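PDB 4DIM: phosphoribosylglycinamide synthetase, which probably binds ATP and a divalent metal and acts as a ligase of the ATP-grasp superfamily. Local coordinates for residues K322-I330 and C387-I395. Residues are numbered along the deposited sequence; the frame is centred on the assembly and turned at random.
Sequences KAGLARMII and CKDKLDVII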
loop_
_atom_site.group_PDB
_atom_site.type_symbol
_atom_site.label_atom_id
_atom_site.label_comp_id
_atom_site.label_asym_id
_atom_site.label_seq_id
_atom_site.Cartn_x
_atom_site.Cartn_y
_atom_site.Cartn_z
ATOM N N LYS A 322 2.667 -9.748 -18.683
ATOM C CA LYS A 322 1.230 -9.776 -18.970
ATOM C C LYS A 322 0.532 -8.568 -18.309
ATOM O O LYS A 322 1.004 -8.042 -17.294
ATOM C CB LYS A 322 0.596 -11.101 -18.469
ATOM C CG LYS A 322 -0.700 -11.479 -19.179
ATOM C CD LYS A 322 -0.774 -12.940 -19.616
ATOM C CE LYS A 322 -1.900 -13.166 -20.606
ATOM N NZ LYS A 322 -1.845 -14.514 -21.236
ATOM N N ALA A 323 -0.536 -8.078 -18.947
ATOM C CA ALA A 323 -1.351 -7.020 -18.381
ATOM C C ALA A 323 -2.289 -7.650 -17.320
ATOM O O ALA A 323 -2.632 -8.832 -17.409
ATOM C CB ALA A 323 -2.136 -6.307 -19.464
ATOM N N GLY A 324 -2.556 -6.871 -16.269
ATOM C CA GLY A 324 -3.447 -7.199 -15.166
ATOM C C GLY A 324 -4.300 -6.001 -14.761
ATOM O O GLY A 324 -3.892 -4.832 -14.931
ATOM N N LEU A 325 -5.542 -6.299 -14.315
ATOM C CA LEU A 325 -6.543 -5.310 -13.886
ATOM C C LEU A 325 -7.268 -5.877 -12.685
ATOM O O LEU A 325 -7.778 -6.990 -12.750
ATOM C CB LEU A 325 -7.543 -4.976 -15.029
ATOM C CG LEU A 325 -8.755 -4.059 -14.699
ATOM C CD1 LEU A 325 -8.315 -2.701 -14.211
ATOM C CD2 LEU A 325 -9.644 -3.882 -15.871
ATOM N N ALA A 326 -7.315 -5.125 -11.606
ATOM C CA ALA A 326 -7.992 -5.512 -10.365
ATOM C C ALA A 326 -8.929 -4.431 -9.998
ATOM O O ALA A 326 -8.512 -3.276 -9.962
ATOM C CB ALA A 326 -6.998 -5.736 -9.237
ATOM N N ARG A 327 -10.192 -4.766 -9.787
ATOM C CA ARG A 327 -11.185 -3.787 -9.402
ATOM C C ARG A 327 -12.066 -4.265 -8.278
ATOM O O ARG A 327 -12.559 -5.399 -8.310
ATOM C CB ARG A 327 -12.061 -3.482 -10.617
ATOM C CG ARG A 327 -11.429 -2.478 -11.526
ATOM C CD ARG A 327 -12.442 -2.000 -12.515
ATOM N NE ARG A 327 -11.786 -1.176 -13.520
ATOM C CZ ARG A 327 -12.204 -0.988 -14.759
ATOM N NH1 ARG A 327 -13.326 -1.566 -15.188
ATOM N NH2 ARG A 327 -11.502 -0.231 -15.590
HETATM N N MSE A 328 -12.362 -3.347 -7.341
HETATM C CA MSE A 328 -13.333 -3.609 -6.287
HETATM C C MSE A 328 -14.730 -3.508 -6.889
HETATM O O MSE A 328 -14.976 -2.614 -7.703
HETATM C CB MSE A 328 -13.207 -2.620 -5.120
HETATM C CG MSE A 328 -11.799 -2.542 -4.483
HETATM SE SE MSE A 328 -10.872 -4.277 -3.960
HETATM C CE MSE A 328 -9.478 -4.395 -5.385
ATOM N N ILE A 329 -15.631 -4.437 -6.508
ATOM C CA ILE A 329 -17.057 -4.400 -6.849
ATOM C C ILE A 329 -17.713 -3.485 -5.821
ATOM O O ILE A 329 -17.568 -3.721 -4.630
ATOM C CB ILE A 329 -17.743 -5.794 -6.873
ATOM C CG1 ILE A 329 -17.038 -6.757 -7.861
ATOM C CG2 ILE A 329 -19.231 -5.630 -7.253
ATOM C CD1 ILE A 329 -17.528 -8.169 -7.741
ATOM N N ILE A 330 -18.413 -2.445 -6.265
ATOM C CA ILE A 330 -19.050 -1.493 -5.349
ATOM C C ILE A 330 -20.484 -1.211 -5.766
ATOM O O ILE A 330 -20.865 -1.488 -6.910
ATOM C CB ILE A 330 -18.218 -0.177 -5.281
ATOM C CG1 ILE A 330 -18.108 0.512 -6.660
ATOM C CG2 ILE A 330 -16.814 -0.442 -4.703
ATOM C CD1 ILE A 330 -17.845 1.913 -6.585
ATOM N N CYS A 387 -8.140 -6.501 -21.049
ATOM C CA CYS A 387 -8.474 -6.661 -19.627
ATOM C C CYS A 387 -9.759 -5.946 -19.306
ATOM O O CYS A 387 -10.634 -6.523 -18.674
ATOM C CB CYS A 387 -7.358 -6.125 -18.725
ATOM S SG CYS A 387 -5.899 -7.177 -18.604
ATOM N N LYS A 388 -9.810 -4.639 -19.628
ATOM C CA LYS A 388 -10.975 -3.780 -19.364
ATOM C C LYS A 388 -12.252 -4.320 -20.019
ATOM O O LYS A 388 -13.305 -4.304 -19.379
ATOM C CB LYS A 388 -10.736 -2.359 -19.862
ATOM C CG LYS A 388 -9.733 -1.559 -19.048
ATOM C CD LYS A 388 -9.330 -0.337 -19.872
ATOM C CE LYS A 388 -8.463 0.696 -19.190
ATOM N NZ LYS A 388 -7.647 1.460 -20.182
ATOM N N ASP A 389 -12.167 -4.778 -21.280
ATOM C CA ASP A 389 -13.322 -5.344 -22.001
ATOM C C ASP A 389 -13.754 -6.626 -21.324
ATOM O O ASP A 389 -14.936 -6.792 -21.064
ATOM C CB ASP A 389 -12.999 -5.596 -23.480
ATOM C CG ASP A 389 -12.763 -4.338 -24.305
ATOM O OD1 ASP A 389 -13.130 -3.230 -23.833
ATOM O OD2 ASP A 389 -12.212 -4.457 -25.431
ATOM N N LYS A 390 -12.793 -7.477 -20.935
ATOM C CA LYS A 390 -13.068 -8.711 -20.196
ATOM C C LYS A 390 -13.756 -8.376 -18.852
ATOM O O LYS A 390 -14.731 -9.020 -18.484
ATOM C CB LYS A 390 -11.746 -9.512 -19.972
ATOM C CG LYS A 390 -11.909 -10.897 -19.391
ATOM C CD LYS A 390 -10.929 -11.926 -19.995
ATOM C CE LYS A 390 -11.509 -12.626 -21.213
ATOM N NZ LYS A 390 -10.503 -13.446 -21.958
ATOM N N LEU A 391 -13.298 -7.332 -18.171
ATOM C CA LEU A 391 -13.862 -6.922 -16.879
ATOM C C LEU A 391 -15.316 -6.437 -17.022
ATOM O O LEU A 391 -16.147 -6.770 -16.180
ATOM C CB LEU A 391 -12.984 -5.806 -16.251
ATOM C CG LEU A 391 -12.787 -5.779 -14.715
ATOM C CD1 LEU A 391 -14.085 -5.716 -13.965
ATOM C CD2 LEU A 391 -11.970 -6.935 -14.262
ATOM N N ASP A 392 -15.623 -5.674 -18.083
ATOM C CA ASP A 392 -16.992 -5.171 -18.309
ATOM C C ASP A 392 -18.000 -6.278 -18.517
ATOM O O ASP A 392 -19.158 -6.101 -18.162
ATOM C CB ASP A 392 -17.049 -4.258 -19.524
ATOM C CG ASP A 392 -16.372 -2.919 -19.342
ATOM O OD1 ASP A 392 -15.871 -2.644 -18.205
ATOM O OD2 ASP A 392 -16.307 -2.153 -20.338
ATOM N N VAL A 393 -17.571 -7.397 -19.115
ATOM C CA VAL A 393 -18.428 -8.547 -19.357
ATOM C C VAL A 393 -18.730 -9.256 -18.025
ATOM O O VAL A 393 -19.847 -9.744 -17.850
ATOM C CB VAL A 393 -17.785 -9.518 -20.383
ATOM C CG1 VAL A 393 -18.581 -10.821 -20.485
ATOM C CG2 VAL A 393 -17.657 -8.863 -21.751
ATOM N N ILE A 394 -17.732 -9.327 -17.109
ATOM C CA ILE A 394 -17.829 -9.996 -15.798
ATOM C C ILE A 394 -18.894 -9.286 -14.946
ATOM O O ILE A 394 -19.924 -9.882 -14.652
ATOM C CB ILE A 394 -16.421 -10.058 -15.093
ATOM C CG1 ILE A 394 -15.465 -10.988 -15.885
ATOM C CG2 ILE A 394 -16.500 -10.548 -13.618
ATOM C CD1 ILE A 394 -13.950 -10.904 -15.435
ATOM N N ILE A 395 -18.668 -8.013 -14.632
ATOM C CA ILE A 395 -19.572 -7.155 -13.843
ATOM C C ILE A 395 -21.011 -7.154 -14.348
ATOM O O ILE A 395 -21.948 -7.072 -13.541
ATOM C CB ILE A 395 -19.024 -5.698 -13.873
ATOM C CG1 ILE A 395 -17.810 -5.561 -12.979
ATOM C CG2 ILE A 395 -20.088 -4.654 -13.505
ATOM C CD1 ILE A 395 -18.121 -5.515 -11.455
#
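Leu-325 reaches from strand 323-329 onto helix 384-395, its CD2 resting against the helix backbone 3.7 Å from Lys-388 CA. The same methyl also meets Leu-391 one turn further on, 3.8 Å from its CG, while nearer the strand Leu-325 CB sits 3.9 Å from Cys-387 CB. A chi1 of 174° sets CG of Leu-325 opposite the backbone N and sends CD2 between Lys-388 CG and Leu-391 CG. Toward the strand's start, Cys-387 SG lies beside Ala-323, 4.0 Å from its CB. Near the other end the Ile-329 and Ile-395 side chains point opposite ways and meet alongside, Ile-329 CG1 4.0 Å from Ile-395 CD1.

These apolar contacts lay helix 384-395 over one face of the large antiparallel sheet, where strand 323-329 runs between strands 223-230 and 375-381. Other strands of this sheet, from 194-203 to 270-277, belong to the ATP-grasp family region, and the sheet is probably that of the ATP-grasp fold. Helix and strand segments run roughly the same way, 35° apart, and strand 375-381 leads directly into the helix. Leu-391 and Ile-395 also touch Ile-377 on that strand.

Arg-327 brings a charged group to the contact. Leu-325 CD2 lies over the centre of one guanidinium face, 4.0 Å above the plane, and Lys-388 CG approaches NH2 obliquely. Asp-392 OD1 stands near the guanidinium plane at its edge, 4.1 Å from NH1, too far for a salt bridge but probably a favourable charge neighbour. The firmer hold comes from within the sheet, where NE makes a salt bridge to Glu-216 of strand 206-219.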